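Local coordinates for protein NLP/P60 (Enterococcus faecium, PDB 6B8C) that acts as a secreted peptidoglycan hydrolase whose NlpC/p60 endopeptidase domain probably cuts the peptide stems of the cell wall to release muropeptides, at residues A[56-60]-A[72-78]. Sequence-based numbering, arbitrary orientation.
Sequences SGFTR and GGWTVPQ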
loop_
_atom_site.group_PDB
_atom_site.type_symbol
_atom_site.label_atom_id
_atom_site.label_comp_id
_atom_site.label_asym_id
_atom_site.label_seq_id
_atom_site.Cartn_x
_atom_site.Cartn_y
_atom_site.Cartn_z
ATOM N N SER A 56 -4.898 -1.873 -4.334
ATOM C CA SER A 56 -5.147 -0.437 -4.218
ATOM C C SER A 56 -6.272 -0.130 -3.233
ATOM O O SER A 56 -6.234 0.900 -2.546
ATOM C CB SER A 56 -5.457 0.155 -5.594
ATOM O OG SER A 56 -6.459 -0.593 -6.260
ATOM N N GLY A 57 -7.287 -0.996 -3.168
ATOM C CA GLY A 57 -8.376 -0.778 -2.227
ATOM C C GLY A 57 -7.906 -0.801 -0.787
ATOM O O GLY A 57 -8.365 -0.011 0.038
ATOM N N PHE A 58 -6.953 -1.680 -0.480
ATOM C CA PHE A 58 -6.421 -1.778 0.874
ATOM C C PHE A 58 -5.711 -0.489 1.291
ATOM O O PHE A 58 -5.994 0.075 2.358
ATOM C CB PHE A 58 -5.483 -2.984 0.949
ATOM C CG PHE A 58 -4.704 -3.066 2.217
ATOM C CD1 PHE A 58 -5.350 -3.179 3.431
ATOM C CD2 PHE A 58 -3.319 -3.042 2.195
ATOM C CE1 PHE A 58 -4.630 -3.259 4.606
ATOM C CE2 PHE A 58 -2.593 -3.118 3.367
ATOM C CZ PHE A 58 -3.248 -3.227 4.573
ATOM N N THR A 59 -4.788 -0.006 0.454
ATOM C CA THR A 59 -4.059 1.219 0.780
ATOM C C THR A 59 -4.995 2.420 0.848
ATOM O O THR A 59 -4.863 3.274 1.742
ATOM C CB THR A 59 -2.950 1.460 -0.248
ATOM O OG1 THR A 59 -3.529 1.662 -1.542
ATOM C CG2 THR A 59 -2.010 0.265 -0.308
ATOM N N ARG A 60 -5.947 2.509 -0.089
ATOM C CA ARG A 60 -6.921 3.592 -0.042
ATOM C C ARG A 60 -7.726 3.552 1.247
ATOM O O ARG A 60 -7.972 4.594 1.864
ATOM C CB ARG A 60 -7.852 3.520 -1.251
ATOM C CG ARG A 60 -8.911 4.608 -1.254
ATOM C CD ARG A 60 -9.677 4.660 -2.564
ATOM N NE ARG A 60 -10.893 3.855 -2.535
ATOM C CZ ARG A 60 -12.059 4.283 -2.064
ATOM N NH1 ARG A 60 -13.116 3.482 -2.075
ATOM N NH2 ARG A 60 -12.168 5.514 -1.576
ATOM N N GLY A 72 -6.209 7.777 -4.818
ATOM C CA GLY A 72 -6.901 7.088 -5.896
ATOM C C GLY A 72 -7.533 5.743 -5.575
ATOM O O GLY A 72 -7.057 5.011 -4.701
ATOM N N GLY A 73 -8.614 5.406 -6.287
ATOM C CA GLY A 73 -9.270 4.123 -6.101
ATOM C C GLY A 73 -8.571 2.957 -6.764
ATOM O O GLY A 73 -8.778 1.809 -6.357
ATOM N N TRP A 74 -7.756 3.220 -7.777
ATOM C CA TRP A 74 -6.905 2.218 -8.399
ATOM C C TRP A 74 -5.455 2.698 -8.312
ATOM O O TRP A 74 -5.148 3.700 -7.662
ATOM C CB TRP A 74 -7.356 1.916 -9.833
ATOM C CG TRP A 74 -7.573 3.118 -10.714
ATOM C CD1 TRP A 74 -8.500 4.111 -10.546
ATOM C CD2 TRP A 74 -6.877 3.423 -11.926
ATOM N NE1 TRP A 74 -8.404 5.026 -11.566
ATOM C CE2 TRP A 74 -7.417 4.625 -12.427
ATOM C CE3 TRP A 74 -5.840 2.803 -12.631
ATOM C CZ2 TRP A 74 -6.956 5.219 -13.599
ATOM C CZ3 TRP A 74 -5.387 3.396 -13.799
ATOM C CH2 TRP A 74 -5.942 4.590 -14.268
ATOM N N THR A 75 -4.558 1.968 -8.973
ATOM C CA THR A 75 -3.137 2.078 -8.654
ATOM C C THR A 75 -2.542 3.409 -9.103
ATOM O O THR A 75 -1.770 4.029 -8.362
ATOM C CB THR A 75 -2.378 0.909 -9.282
ATOM O OG1 THR A 75 -0.974 1.186 -9.279
ATOM C CG2 THR A 75 -2.853 0.663 -10.711
ATOM N N VAL A 76 -2.892 3.874 -10.298
ATOM C CA VAL A 76 -2.153 4.965 -10.932
ATOM C C VAL A 76 -2.440 6.317 -10.280
ATOM O O VAL A 76 -1.487 7.069 -10.021
ATOM C CB VAL A 76 -2.422 5.004 -12.446
ATOM C CG1 VAL A 76 -1.645 6.137 -13.088
ATOM C CG2 VAL A 76 -2.033 3.678 -13.077
ATOM N N PRO A 77 -3.696 6.690 -9.994
ATOM C CA PRO A 77 -3.916 7.946 -9.253
ATOM C C PRO A 77 -3.166 8.010 -7.934
ATOM O O PRO A 77 -2.685 9.087 -7.553
ATOM C CB PRO A 77 -5.437 7.972 -9.042
ATOM C CG PRO A 77 -5.907 6.580 -9.337
ATOM C CD PRO A 77 -4.976 6.070 -10.379
ATOM N N GLN A 78 -3.019 6.880 -7.239
ATOM C CA GLN A 78 -2.286 6.863 -5.979
ATOM C C GLN A 78 -0.828 7.271 -6.138
ATOM O O GLN A 78 -0.170 7.558 -5.133
ATOM C CB GLN A 78 -2.379 5.471 -5.347
ATOM C CG GLN A 78 -3.805 5.023 -5.085
ATOM C CD GLN A 78 -3.893 3.849 -4.127
ATOM O OE1 GLN A 78 -2.879 3.297 -3.703
ATOM N NE2 GLN A 78 -5.114 3.468 -3.778
#
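Residues 56-60 lie in the first turns of helix 55-67. Residues 72-78 belong to the loop that follows this helix and come back against it. The nearest CA atoms are those of Ser56 and Trp74, 5.3 Å apart. Gln78 provides the main polar link. Its NE2 donates to Ser56 O (3.1 Å) and, within its own loop, to Gly72 O (2.6 Å), so one amide group ties the loop to itself and to the helix. Ser56 O also accepts the helical bond from Arg60 N (3.0 Å). Thr59 OG1 lies 2.8 Å from Gln78 OE1 and 3.0 Å from Ser56 O, and its one proton could serve either. Ser56 OG makes a weak hydrogen bond to Gly73 O (3.3 Å). Arg60 lays its CD 3.6 Å from Gly73 CA, while its guanidinium forms a salt bridge with Asp70. Thr59 and Gln78 also touch Val107 of strand 106-112, which links this contact to the main sheet. The loop packs on the helix of the papain-like NlpC/P60 fold, with the sheet close by. In this family the catalytic cysteine typically sits at the N-terminal end of the corresponding helix, so the loop probably borders the active-site region.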